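Local coordinates for protein sialidase B (PDB 4XJW) that cleaves terminal sialic acids from glycans and glycoconjugates as a family 33 glycosidase and acts as an intramolecular trans-sialidase, at residues 94-99 with 188-193; 108-113 with 119-124; 341-346 with 414-419; 516-519 with 525-528; 529-534 with 594-599. The protein carries 1 engineered substitution. One frame throughout, in Å; residues are numbered along the deposited sequence. Where two conformers were deposited one is given.

Contacts 1 and 2 belong to the N-terminal, concanavalin-like part, centres about 17 Å apart, tied by a probable hydrogen bond, Asn189 ND2 to Asn124 O 2.9 Å. Contacts 4 and 5 share strand 526-530, centres about 12 Å apart, and touch through Phe517 CZ and Ile598 CD1 at 4.0 Å. Contact 4 is nearest catalysis: it contains Arg519, which probably binds the substrate, and its Phe518 side chain lies about 6 Å from that of Glu503, a predicted active-site residue, and about 11 Å from that of Tyr615, the probable nucleophile. Bound Optactin is about 11 Å from the Phe517 side chain. Contact 3 stands apart, its nearest atoms about 15 Å from contact 4.

Contact 1: 94-99 with 188-193; sequences SLWGKH and SNPFQL
Trp96 NE1 lies 3.2 Å from Phe191 CD1 and gives its N-H to the side-chain oxygen of Gln648, at the seam where the N-terminal lectin-like domain meets the catalytic propeller. The indole and the phenyl ring are almost parallel, 6° between planes, but slid apart with centroids 5.0 Å from each other, so they lie alongside with little overlap. The closer packing on the indole comes from Pro190. Its CG sits over the five-membered ring of Trp96, 3.7 Å from the centroid, in a CH-pi contact, while its CB makes another over one face of the imidazole, 3.7 Å from the centroid of the His99 ring. One pyrrolidine thus serves two aromatic rings with neighbouring methylenes. The imidazole comes into position because His99 CG stands anti to the backbone N (chi1 178°), on the side of the carbonyl carbon. Lys632 adds a cation-pi contact to Trp96, and Ile650 of strand 647-652 touches both Trp96 and Phe191, which joins the loop 188-193 and the turn before strand 98-99 to the end of the chain. Asp607 holds the turn itself, accepting from the amides of Gly97 and Lys98. At the rim of the indole, in its plane, lies Lys98 O.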
# COMPACT_ATOMS: atom_id res chain seq x y z
N SER A 94 -4.54 3.85 12.94
CA SER A 94 -5.61 2.89 13.21
C SER A 94 -7.03 3.45 13.10
O SER A 94 -8.00 2.69 13.15
CB SER A 94 -5.40 2.24 14.58
OG SER A 94 -4.22 1.47 14.59
N LEU A 95 -7.17 4.78 12.96
CA LEU A 95 -8.47 5.44 13.12
C LEU A 95 -8.90 6.25 11.90
O LEU A 95 -8.08 6.65 11.09
CB LEU A 95 -8.41 6.43 14.30
CG LEU A 95 -8.16 5.84 15.68
CD1 LEU A 95 -8.00 6.95 16.71
CD2 LEU A 95 -9.30 4.93 16.08
N TRP A 96 -10.20 6.48 11.80
CA TRP A 96 -10.74 7.49 10.89
C TRP A 96 -11.20 8.70 11.68
O TRP A 96 -11.55 8.59 12.86
CB TRP A 96 -11.92 6.90 10.12
CG TRP A 96 -11.50 6.25 8.83
CD1 TRP A 96 -10.98 4.99 8.67
CD2 TRP A 96 -11.55 6.84 7.52
NE1 TRP A 96 -10.71 4.76 7.33
CE2 TRP A 96 -11.05 5.88 6.61
CE3 TRP A 96 -11.96 8.08 7.03
CZ2 TRP A 96 -10.95 6.13 5.23
CZ3 TRP A 96 -11.87 8.33 5.66
CH2 TRP A 96 -11.37 7.35 4.78
N GLY A 97 -11.20 9.86 11.04
CA GLY A 97 -11.62 11.10 11.68
C GLY A 97 -12.92 11.63 11.12
O GLY A 97 -13.94 11.71 11.83
N LYS A 98 -12.89 11.96 9.82
CA LYS A 98 -14.05 12.51 9.11
C LYS A 98 -14.19 11.88 7.73
O LYS A 98 -13.21 11.43 7.15
CB LYS A 98 -13.92 14.03 8.93
CG LYS A 98 -14.07 14.85 10.21
CD LYS A 98 -14.04 16.35 9.92
CE LYS A 98 -15.40 16.87 9.46
NZ LYS A 98 -15.30 18.20 8.80
N HIS A 99 -15.41 11.89 7.21
CA HIS A 99 -15.72 11.38 5.88
C HIS A 99 -16.96 12.12 5.40
O HIS A 99 -17.94 12.20 6.14
CB HIS A 99 -15.96 9.86 5.95
CG HIS A 99 -16.33 9.22 4.65
ND1 HIS A 99 -15.47 9.18 3.57
CD2 HIS A 99 -17.44 8.56 4.27
CE1 HIS A 99 -16.06 8.54 2.57
NE2 HIS A 99 -17.26 8.16 2.97
N SER A 188 -19.51 0.79 11.35
CA SER A 188 -19.99 1.99 10.67
C SER A 188 -18.85 2.56 9.85
O SER A 188 -18.58 3.76 9.91
CB SER A 188 -20.47 3.02 11.69
OG SER A 188 -21.44 2.46 12.57
N ASN A 189 -18.18 1.69 9.10
CA ASN A 189 -16.98 2.07 8.37
C ASN A 189 -17.27 2.93 7.14
O ASN A 189 -18.21 2.65 6.39
CB ASN A 189 -16.19 0.84 7.93
CG ASN A 189 -15.56 0.10 9.07
OD1 ASN A 189 -15.55 0.56 10.21
ND2 ASN A 189 -15.01 -1.07 8.77
N PRO A 190 -16.42 3.94 6.90
CA PRO A 190 -16.55 4.76 5.69
C PRO A 190 -15.80 4.18 4.50
O PRO A 190 -15.85 4.75 3.40
CB PRO A 190 -15.88 6.07 6.11
CG PRO A 190 -14.81 5.63 7.06
CD PRO A 190 -15.40 4.47 7.82
N PHE A 191 -15.13 3.05 4.71
CA PHE A 191 -14.25 2.45 3.71
C PHE A 191 -14.52 0.94 3.62
O PHE A 191 -15.18 0.36 4.48
CB PHE A 191 -12.79 2.64 4.14
CG PHE A 191 -12.42 1.82 5.35
CD1 PHE A 191 -12.66 2.30 6.63
CD2 PHE A 191 -11.87 0.55 5.21
CE1 PHE A 191 -12.35 1.54 7.76
CE2 PHE A 191 -11.57 -0.24 6.32
CZ PHE A 191 -11.80 0.27 7.60
N GLN A 192 -13.96 0.31 2.58
CA GLN A 192 -13.91 -1.14 2.53
C GLN A 192 -12.52 -1.62 2.16
O GLN A 192 -11.65 -0.83 1.76
CB GLN A 192 -14.95 -1.68 1.56
CG GLN A 192 -14.85 -1.10 0.17
CD GLN A 192 -16.17 -1.21 -0.61
OE1 GLN A 192 -16.90 -0.22 -0.78
NE2 GLN A 192 -16.45 -2.40 -1.09
N LEU A 193 -12.29 -2.92 2.33
CA LEU A 193 -11.03 -3.53 1.95
C LEU A 193 -11.20 -4.34 0.67
O LEU A 193 -12.17 -5.09 0.52
CB LEU A 193 -10.47 -4.41 3.08
CG LEU A 193 -10.16 -3.72 4.42
CD1 LEU A 193 -9.65 -4.74 5.43
CD2 LEU A 193 -9.17 -2.60 4.20

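Contact 2: 108-113 with 119-124; sequences LVFVSD and YTMYVN
Phe110 and Met121 face each other across a non-hydrogen-bonded pair, their side chains crossing nearly perpendicular. Met121 starts with CG anti to its backbone N (chi1 176°) and then bends at chi2 and chi3, which curls the thioether back over the neighbouring strand. CE comes to 3.7 Å from Phe110 CD1, and SD forms an oblique Met-aromatic contact with that ring. The sulfur also reaches the branch point of Leu108, SD to CG 3.6 Å. Further along the same face, Phe110 CZ meets Tyr119 CD1 at 3.8 Å with the two side chains aslant, and Ser112 OG approaches Tyr119 CE1 to 3.4 Å. Val76 of strand 74-80 touches both Phe110 and Met121, marking this face as the core between the two sheets of the concanavalin-like sandwich. The other face carries Val109, Val111, Thr120 and Tyr122. Here the phenol turns its edge to the partner strand: Val109 O lies in the ring plane, 3.5 Å from Tyr122 CD1, while Val111 CG2 touches the same rim.

The backbones of this hairpin, 102-113 with 118-123, run antiparallel: Val109 pairs with Tyr122 and Val111 with Thr120 through two nearly straight N-H to O bonds each, Val111 N to Thr120 O measuring 2.8 Å. One water bridges Thr120 OG1 and, weakly, Val111 O. The apolar face can thus admit the Tyr119 hydroxyl because Leu137 O takes it up, while the second face mixes valines with Thr120 and Tyr122, whose hydroxyls are bonded to Ser130 and Asp179.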
# COMPACT_ATOMS: atom_id res chain seq x y z
N LEU A 108 -14.36 0.34 18.14
CA LEU A 108 -13.18 -0.21 18.79
C LEU A 108 -13.59 -1.42 19.63
O LEU A 108 -14.57 -1.37 20.35
CB LEU A 108 -12.51 0.88 19.63
CG LEU A 108 -11.27 0.50 20.44
CD1 LEU A 108 -10.33 1.69 20.58
CD2 LEU A 108 -11.65 -0.03 21.83
N VAL A 109 -12.84 -2.51 19.51
CA VAL A 109 -13.06 -3.68 20.36
C VAL A 109 -11.73 -4.11 20.97
O VAL A 109 -10.79 -4.44 20.25
CB VAL A 109 -13.61 -4.87 19.56
CG1 VAL A 109 -13.84 -6.08 20.48
CG2 VAL A 109 -14.91 -4.48 18.87
N PHE A 110 -11.65 -4.11 22.30
CA PHE A 110 -10.41 -4.51 22.96
C PHE A 110 -10.68 -5.75 23.79
O PHE A 110 -11.58 -5.76 24.62
CB PHE A 110 -9.87 -3.40 23.85
CG PHE A 110 -8.63 -3.79 24.60
CD1 PHE A 110 -7.43 -3.97 23.92
CD2 PHE A 110 -8.67 -4.00 25.97
CE1 PHE A 110 -6.28 -4.35 24.60
CE2 PHE A 110 -7.52 -4.38 26.66
CZ PHE A 110 -6.33 -4.54 25.97
N VAL A 111 -9.90 -6.80 23.53
CA VAL A 111 -10.08 -8.07 24.23
C VAL A 111 -8.89 -8.35 25.15
O VAL A 111 -7.73 -8.39 24.71
CB VAL A 111 -10.29 -9.22 23.23
CG1 VAL A 111 -10.50 -10.53 23.98
CG2 VAL A 111 -11.48 -8.93 22.32
N SER A 112 -9.17 -8.54 26.44
CA SER A 112 -8.17 -8.86 27.45
C SER A 112 -8.41 -10.30 27.91
O SER A 112 -9.34 -10.57 28.67
CB SER A 112 -8.27 -7.87 28.61
OG SER A 112 -7.28 -8.09 29.60
N ASP A 113 -7.56 -11.22 27.44
CA ASP A 113 -7.83 -12.65 27.53
C ASP A 113 -6.86 -13.33 28.49
O ASP A 113 -5.71 -13.59 28.16
CB ASP A 113 -7.71 -13.27 26.13
CG ASP A 113 -8.16 -14.72 26.08
OD1 ASP A 113 -8.38 -15.33 27.15
OD2 ASP A 113 -8.29 -15.25 24.96
N TYR A 119 -3.60 -9.70 24.73
CA TYR A 119 -4.36 -8.47 24.59
C TYR A 119 -4.49 -8.21 23.10
O TYR A 119 -3.49 -8.17 22.38
CB TYR A 119 -3.63 -7.30 25.24
CG TYR A 119 -3.30 -7.47 26.71
CD1 TYR A 119 -4.27 -7.25 27.69
CD2 TYR A 119 -2.02 -7.80 27.12
CE1 TYR A 119 -3.98 -7.39 29.04
CE2 TYR A 119 -1.71 -7.92 28.47
CZ TYR A 119 -2.69 -7.72 29.42
OH TYR A 119 -2.38 -7.85 30.76
N THR A 120 -5.72 -8.03 22.63
CA THR A 120 -5.94 -7.82 21.20
C THR A 120 -6.83 -6.61 20.96
O THR A 120 -7.88 -6.49 21.59
CB THR A 120 -6.65 -9.05 20.59
OG1 THR A 120 -5.89 -10.23 20.85
CG2 THR A 120 -6.83 -8.89 19.07
N MET A 121 -6.42 -5.75 20.03
CA MET A 121 -7.19 -4.55 19.70
C MET A 121 -7.70 -4.59 18.27
O MET A 121 -6.92 -4.86 17.35
CB MET A 121 -6.32 -3.32 19.87
CG MET A 121 -7.02 -2.02 19.45
SD MET A 121 -8.26 -1.49 20.67
CE MET A 121 -7.16 -0.88 21.93
N TYR A 122 -8.99 -4.33 18.08
CA TYR A 122 -9.56 -4.18 16.74
C TYR A 122 -10.12 -2.78 16.62
O TYR A 122 -10.74 -2.27 17.54
CB TYR A 122 -10.72 -5.16 16.52
CG TYR A 122 -10.43 -6.62 16.80
CD1 TYR A 122 -10.55 -7.14 18.08
CD2 TYR A 122 -10.09 -7.48 15.76
CE1 TYR A 122 -10.32 -8.48 18.33
CE2 TYR A 122 -9.86 -8.83 15.99
CZ TYR A 122 -9.97 -9.32 17.29
OH TYR A 122 -9.75 -10.65 17.53
N VAL A 123 -9.90 -2.13 15.48
CA VAL A 123 -10.59 -0.88 15.22
C VAL A 123 -11.16 -0.97 13.82
O VAL A 123 -10.44 -1.34 12.90
CB VAL A 123 -9.65 0.33 15.32
CG1 VAL A 123 -10.43 1.60 15.04
CG2 VAL A 123 -9.02 0.40 16.70
N ASN A 124 -12.46 -0.66 13.68
CA ASN A 124 -13.13 -0.70 12.38
C ASN A 124 -13.02 -2.05 11.68
O ASN A 124 -12.90 -2.12 10.45
CB ASN A 124 -12.67 0.48 11.51
CG ASN A 124 -13.01 1.80 12.15
OD1 ASN A 124 -13.98 1.88 12.90
ND2 ASN A 124 -12.23 2.83 11.89
O HOH W 1 -6.90 -11.27 23.16

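Contact 3: 341-346 with 414-419; sequences NDFRYT and KVTPTN
Phe343 meets the chain 414-419 mostly through backbone: the far end of its ring is set against the peptide groups of Lys414, Val415 and Thr416, without any hydrogen bond between the two segments. Phe343 CE2 is the leading atom, 3.4 Å from Lys414 O and 3.5 Å from Thr416 N, while Phe343 CZ approaches Thr416 CA to 3.6 Å. Val415 C lies near the plane at the edge of the ring. Thr416 OG1 comes from another direction, 3.6 Å above one face and displaced toward the rim, so the threonine side chain lies over the border of the ring rather than its centre. Pro417 CD completes the set at 4.1 Å from Phe343 CZ. The phenyl is aimed across by a first torsion that sets CG anti to the carbonyl carbon (chi1 -76°).

These segments belong to the beta-rich region inserted among the propeller strands. Strand 330-337 lies between 345-347 and 413-414 and pairs antiparallel with both; Phe343 precedes the first of these and also touches Lys336 on the central strand. Segment 414-419 leaves the end of the second and leads on to strand 420-426 of the propeller. Its path is folded sharply at Pro417, the centre of an inverse gamma turn closed by Thr418 N to Thr416 O at 2.8 Å.

On the flank of Phe343, Asp342 and Arg344 form a salt bridge, Arg344 NH1 to Asp342 OD2 3.0 Å. The carboxylate oxygen uses its syn lone pair and lies close to the guanidinium plane, 13° out of it. Lys414 directs its ammonium away from the phenyl ring, to Lys409 O.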
# COMPACT_ATOMS: atom_id res chain seq x y z
N ASN A 341 32.55 -15.66 -13.78
CA ASN A 341 32.51 -14.31 -13.22
C ASN A 341 32.01 -13.29 -14.22
O ASN A 341 31.84 -12.11 -13.90
CB ASN A 341 33.88 -13.90 -12.67
CG ASN A 341 34.14 -14.43 -11.27
OD1 ASN A 341 33.21 -14.62 -10.49
ND2 ASN A 341 35.40 -14.66 -10.95
N ASP A 342 31.79 -13.74 -15.45
CA ASP A 342 31.27 -12.89 -16.51
C ASP A 342 29.99 -13.46 -17.11
O ASP A 342 29.62 -14.61 -16.82
CB ASP A 342 32.33 -12.70 -17.60
CG ASP A 342 33.04 -13.99 -17.96
OD1 ASP A 342 32.95 -14.96 -17.16
OD2 ASP A 342 33.68 -14.05 -19.03
N PHE A 343 29.30 -12.66 -17.92
CA PHE A 343 28.10 -13.11 -18.60
C PHE A 343 28.45 -13.62 -19.99
O PHE A 343 28.60 -12.84 -20.93
CB PHE A 343 27.08 -11.97 -18.67
CG PHE A 343 26.39 -11.71 -17.38
CD1 PHE A 343 27.06 -11.08 -16.33
CD2 PHE A 343 25.07 -12.10 -17.18
CE1 PHE A 343 26.42 -10.84 -15.13
CE2 PHE A 343 24.43 -11.87 -15.98
CZ PHE A 343 25.10 -11.24 -14.95
N ARG A 344 28.58 -14.94 -20.11
CA ARG A 344 29.07 -15.55 -21.34
C ARG A 344 27.96 -16.13 -22.21
O ARG A 344 28.23 -16.80 -23.22
CB ARG A 344 30.13 -16.61 -21.01
CG ARG A 344 31.35 -16.03 -20.28
CD ARG A 344 32.31 -17.09 -19.74
NE ARG A 344 33.07 -17.76 -20.79
CZ ARG A 344 34.27 -17.37 -21.22
NH1 ARG A 344 34.86 -16.31 -20.69
NH2 ARG A 344 34.88 -18.05 -22.19
N TYR A 345 26.71 -15.85 -21.84
CA TYR A 345 25.55 -16.42 -22.53
C TYR A 345 24.47 -15.39 -22.86
O TYR A 345 24.37 -14.34 -22.22
CB TYR A 345 24.94 -17.55 -21.70
CG TYR A 345 25.91 -18.67 -21.39
CD1 TYR A 345 26.76 -18.60 -20.29
CD2 TYR A 345 25.99 -19.80 -22.21
CE1 TYR A 345 27.66 -19.62 -20.02
CE2 TYR A 345 26.87 -20.82 -21.94
CZ TYR A 345 27.70 -20.72 -20.84
OH TYR A 345 28.59 -21.75 -20.58
N THR A 346 23.68 -15.69 -23.89
CA THR A 346 22.49 -14.91 -24.23
C THR A 346 21.33 -15.86 -24.48
O THR A 346 21.52 -17.03 -24.83
CB THR A 346 22.69 -14.04 -25.48
OG1 THR A 346 23.19 -14.84 -26.56
CG2 THR A 346 23.64 -12.90 -25.20
N LYS A 414 21.83 -17.02 -14.44
CA LYS A 414 21.27 -15.84 -13.77
C LYS A 414 21.32 -14.59 -14.64
O LYS A 414 22.28 -14.38 -15.39
CB LYS A 414 22.00 -15.61 -12.43
CG LYS A 414 21.62 -16.67 -11.40
CD LYS A 414 22.50 -16.60 -10.16
CE LYS A 414 22.00 -15.59 -9.16
NZ LYS A 414 22.69 -15.77 -7.84
N VAL A 415 20.27 -13.77 -14.55
CA VAL A 415 20.24 -12.51 -15.28
C VAL A 415 21.09 -11.46 -14.58
O VAL A 415 21.47 -11.62 -13.41
CB VAL A 415 18.80 -11.98 -15.44
CG1 VAL A 415 17.96 -12.98 -16.22
CG2 VAL A 415 18.17 -11.71 -14.09
N THR A 416 21.38 -10.38 -15.29
CA THR A 416 22.09 -9.25 -14.73
C THR A 416 21.34 -8.70 -13.51
O THR A 416 20.12 -8.56 -13.56
CB THR A 416 22.23 -8.14 -15.79
OG1 THR A 416 22.95 -8.64 -16.92
CG2 THR A 416 22.93 -6.92 -15.23
N PRO A 417 22.05 -8.44 -12.40
CA PRO A 417 21.43 -7.91 -11.18
C PRO A 417 21.06 -6.45 -11.35
O PRO A 417 21.71 -5.58 -10.81
CB PRO A 417 22.53 -8.07 -10.13
CG PRO A 417 23.80 -7.99 -10.93
CD PRO A 417 23.48 -8.73 -12.20
N THR A 418 20.01 -6.20 -12.12
CA THR A 418 19.55 -4.84 -12.35
C THR A 418 18.03 -4.89 -12.43
O THR A 418 17.46 -5.97 -12.34
CB THR A 418 20.15 -4.25 -13.65
OG1 THR A 418 19.89 -2.84 -13.71
CG2 THR A 418 19.59 -4.95 -14.88
N ASN A 419 17.39 -3.74 -12.58
CA ASN A 419 15.92 -3.72 -12.67
C ASN A 419 15.41 -3.78 -14.11
O ASN A 419 16.04 -3.23 -15.03
CB ASN A 419 15.36 -2.47 -11.99
CG ASN A 419 15.95 -1.20 -12.56
OD1 ASN A 419 17.13 -0.92 -12.38
ND2 ASN A 419 15.12 -0.42 -13.27

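Contact 4: 516-519 with 525-528; sequences TFFR and IAYM
Ala526 CB presses onto one face of the Phe518 ring, 3.5 Å from CZ and offset toward the rim, in the close-packed half of this contact. The phenyl gets there because Phe518 CG is set between its backbone N and carbonyl carbon (chi1 64°), which folds the ring over the opposite strand. Thr516 O is also tightly surrounded: it accepts from Met528 N at 3.1 Å, while Tyr527 CA makes a CA-H...O contact at 3.0 Å and Tyr527 CB follows at 3.1 Å. Thr516 N returns a nearly straight bond to Met528 O, and Phe518 and Ala526 exchange a second pair of bonds. Of these, the one from Phe518 N reaches Ala526 O from above the carbonyl plane.

The strands form the antiparallel hairpin 513-518 with 526-530, the middle of a four-stranded propeller blade. On the face of Phe517 and Tyr527 the fit is looser. Phe517 CD1 meets the CB of Tyr527 at 3.9 Å, since the phenol leads away from strand 513-518 and the residue keeps some exposure to solvent; Phe517 CB touches Ile525 CG2 as loosely, at 4.2 Å. Just past Phe518, Arg519, which probably binds substrate, is directed away from segment 525-528: its guanidinium forms a salt bridge with Glu503, a predicted active-site residue, and reaches weakly toward the hydroxyl of Tyr615, the likely nucleophile.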
# COMPACT_ATOMS: atom_id res chain seq x y z
N THR A 516 0.65 15.54 -18.14
CA THR A 516 1.26 14.63 -17.18
C THR A 516 1.55 15.38 -15.89
O THR A 516 2.20 16.42 -15.93
CB THR A 516 2.56 14.07 -17.73
OG1 THR A 516 2.31 13.38 -18.97
CG2 THR A 516 3.20 13.10 -16.75
N PHE A 517 1.06 14.87 -14.76
CA PHE A 517 1.35 15.43 -13.44
C PHE A 517 2.36 14.53 -12.76
O PHE A 517 2.23 13.31 -12.79
CB PHE A 517 0.08 15.52 -12.60
CG PHE A 517 -1.00 16.36 -13.23
CD1 PHE A 517 -1.00 17.74 -13.09
CD2 PHE A 517 -1.99 15.77 -13.98
CE1 PHE A 517 -1.99 18.51 -13.66
CE2 PHE A 517 -2.99 16.54 -14.58
CZ PHE A 517 -2.98 17.91 -14.42
N PHE A 518 3.40 15.12 -12.17
CA PHE A 518 4.42 14.28 -11.55
C PHE A 518 5.06 14.82 -10.28
O PHE A 518 5.11 16.02 -10.04
CB PHE A 518 5.49 13.83 -12.56
CG PHE A 518 6.31 14.95 -13.16
CD1 PHE A 518 5.79 15.77 -14.14
CD2 PHE A 518 7.62 15.15 -12.74
CE1 PHE A 518 6.56 16.79 -14.70
CE2 PHE A 518 8.40 16.15 -13.30
CZ PHE A 518 7.86 16.97 -14.28
N ARG A 519 5.53 13.88 -9.48
CA ARG A 519 6.20 14.13 -8.22
C ARG A 519 7.59 14.70 -8.48
O ARG A 519 8.26 14.29 -9.43
CB ARG A 519 6.29 12.78 -7.49
CG ARG A 519 7.14 12.75 -6.24
CD ARG A 519 7.16 11.33 -5.70
NE ARG A 519 8.16 11.17 -4.65
CZ ARG A 519 8.39 10.03 -4.01
NH1 ARG A 519 7.69 8.95 -4.32
NH2 ARG A 519 9.32 9.98 -3.07
N ILE A 525 3.95 19.74 -7.05
CA ILE A 525 3.65 18.83 -8.14
C ILE A 525 3.94 19.54 -9.45
O ILE A 525 3.60 20.71 -9.60
CB ILE A 525 2.18 18.39 -8.06
CG1 ILE A 525 1.96 17.61 -6.76
CG2 ILE A 525 1.76 17.58 -9.30
CD1 ILE A 525 0.49 17.33 -6.45
N ALA A 526 4.59 18.85 -10.38
CA ALA A 526 4.95 19.46 -11.66
C ALA A 526 4.05 18.92 -12.75
O ALA A 526 3.32 17.95 -12.54
CB ALA A 526 6.41 19.17 -12.00
N TYR A 527 4.10 19.56 -13.91
CA TYR A 527 3.39 19.04 -15.07
C TYR A 527 4.05 19.44 -16.38
O TYR A 527 4.81 20.40 -16.43
CB TYR A 527 1.90 19.42 -15.04
CG TYR A 527 1.61 20.90 -15.17
CD1 TYR A 527 1.43 21.48 -16.42
CD2 TYR A 527 1.49 21.70 -14.04
CE1 TYR A 527 1.15 22.82 -16.54
CE2 TYR A 527 1.21 23.04 -14.15
CZ TYR A 527 1.04 23.60 -15.41
OH TYR A 527 0.76 24.93 -15.54
N MET A 528 3.78 18.65 -17.41
CA MET A 528 4.18 18.95 -18.77
C MET A 528 3.04 18.52 -19.67
O MET A 528 2.16 17.76 -19.26
CB MET A 528 5.46 18.22 -19.16
CG MET A 528 5.43 16.70 -18.99
SD MET A 528 6.85 15.84 -19.70
CE MET A 528 8.16 16.39 -18.60

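Contact 5: 529-534 with 594-599; sequences TSRDSG and EDDSID
Arg531 directly follows strand 526-530, and Asp596 opposite it takes a left-handed backbone conformation (phi 61°, psi 17°) shortly before the strand that runs on to 605. Their side chains come from opposite directions and meet end-on. Both terminal nitrogens of the guanidinium converge on one oxygen: Arg531 NH1 lies 2.6 Å and NH2 2.7 Å from Asp596 OD2. The oxygen sits in the guanidinium plane, and the carboxylate is turned by 25° from it, so the two flat groups are nearly coplanar. NH2 uses the anti lone pair of OD2, whereas NH1 comes nearly along the C-O bond. Neither bond is straight, as expected when two N-H groups splay around a single acceptor. The arginine chain is extended from CG to NE, which carries the charge across to the other blade. Arg510 adds a second salt bridge to the same oxygen; two guanidinium groups gathered on this buried aspartate would probably favour its ionised form.

Each side of the bridge rests on a turn of its own. Asp595 OD1 accepts from Ser597 N at 3.1 Å, an Asx turn, and from Ser597 OG at 2.8 Å, both coming from the same face of the carboxylate. On the Arg531 side, Ser530 OG receives the amide of Gly534 at 2.9 Å and, weakly, that of Asp532, while Asp532 OD2 pairs with the hydroxyl of Thr536. With Trp537 closing the sequence, Ser530, Asp532, Gly534 and Thr536 mark out the Asp-box of BNR repeat 4, the beta-hairpin signature of sialidase propeller blades.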
# COMPACT_ATOMS: atom_id res chain seq x y z
N THR A 529 3.06 18.99 -20.91
CA THR A 529 1.97 18.74 -21.85
C THR A 529 2.49 18.27 -23.20
O THR A 529 3.51 18.79 -23.69
CB THR A 529 1.14 20.01 -22.07
OG1 THR A 529 0.69 20.53 -20.81
CG2 THR A 529 -0.08 19.75 -22.98
N SER A 530 1.80 17.30 -23.79
CA SER A 530 2.03 16.90 -25.17
C SER A 530 0.80 17.26 -25.99
O SER A 530 -0.32 17.13 -25.50
CB SER A 530 2.30 15.40 -25.27
OG SER A 530 2.39 14.98 -26.62
N ARG A 531 1.01 17.72 -27.22
CA ARG A 531 -0.10 18.07 -28.11
C ARG A 531 -0.02 17.27 -29.40
O ARG A 531 -0.62 17.64 -30.42
CB ARG A 531 -0.07 19.57 -28.40
CG ARG A 531 -0.28 20.42 -27.16
CD ARG A 531 -0.21 21.91 -27.44
NE ARG A 531 -0.54 22.68 -26.25
CZ ARG A 531 -1.78 22.88 -25.82
NH1 ARG A 531 -2.81 22.38 -26.48
NH2 ARG A 531 -1.99 23.59 -24.71
N ASP A 532 0.71 16.16 -29.36
CA ASP A 532 0.83 15.27 -30.50
C ASP A 532 0.79 13.81 -30.05
O ASP A 532 1.54 12.98 -30.57
CB ASP A 532 2.11 15.55 -31.30
CG ASP A 532 3.36 15.56 -30.44
OD1 ASP A 532 3.31 15.09 -29.28
OD2 ASP A 532 4.41 16.02 -30.94
N SER A 533 -0.08 13.52 -29.10
CA SER A 533 -0.30 12.16 -28.63
C SER A 533 0.95 11.48 -28.06
O SER A 533 1.14 10.27 -28.19
CB SER A 533 -0.90 11.31 -29.76
OG SER A 533 -2.20 11.76 -30.08
N GLY A 534 1.80 12.27 -27.41
CA GLY A 534 2.94 11.71 -26.69
C GLY A 534 4.26 11.70 -27.44
O GLY A 534 5.28 11.31 -26.87
N GLU A 594 -9.26 28.26 -23.38
CA GLU A 594 -8.42 29.26 -24.04
C GLU A 594 -7.02 28.71 -24.29
O GLU A 594 -6.50 28.79 -25.41
CB GLU A 594 -8.31 30.48 -23.13
CG GLU A 594 -8.07 31.82 -23.81
CD GLU A 594 -7.81 32.92 -22.80
OE1 GLU A 594 -7.32 32.61 -21.69
OE2 GLU A 594 -8.09 34.10 -23.10
N ASP A 595 -6.42 28.16 -23.24
CA ASP A 595 -5.00 27.85 -23.25
C ASP A 595 -4.69 26.54 -22.54
O ASP A 595 -3.53 26.26 -22.20
CB ASP A 595 -4.24 28.97 -22.55
CG ASP A 595 -4.82 29.31 -21.19
OD1 ASP A 595 -5.75 28.59 -20.74
OD2 ASP A 595 -4.36 30.28 -20.56
N ASP A 596 -5.72 25.74 -22.29
CA ASP A 596 -5.59 24.46 -21.60
C ASP A 596 -5.05 24.61 -20.17
O ASP A 596 -4.58 23.63 -19.59
CB ASP A 596 -4.72 23.49 -22.40
CG ASP A 596 -5.36 23.07 -23.71
OD1 ASP A 596 -6.56 22.75 -23.71
OD2 ASP A 596 -4.65 23.07 -24.74
N SER A 597 -5.10 25.81 -19.62
CA SER A 597 -4.72 25.99 -18.23
C SER A 597 -5.83 25.46 -17.32
O SER A 597 -6.98 25.29 -17.76
CB SER A 597 -4.40 27.45 -17.90
OG SER A 597 -5.57 28.25 -17.92
N ILE A 598 -5.48 25.19 -16.07
CA ILE A 598 -6.41 24.59 -15.11
C ILE A 598 -6.54 25.43 -13.85
O ILE A 598 -5.53 25.76 -13.21
CB ILE A 598 -5.96 23.17 -14.72
CG1 ILE A 598 -5.85 22.26 -15.95
CG2 ILE A 598 -6.91 22.57 -13.68
CD1 ILE A 598 -5.38 20.85 -15.64
N ASP A 599 -7.77 25.78 -13.49
CA ASP A 599 -8.05 26.47 -12.24
C ASP A 599 -8.44 25.46 -11.17
O ASP A 599 -9.52 24.87 -11.22
CB ASP A 599 -9.18 27.49 -12.42
CG ASP A 599 -9.73 28.00 -11.10
OD1 ASP A 599 -8.94 28.19 -10.15
OD2 ASP A 599 -10.96 28.21 -11.02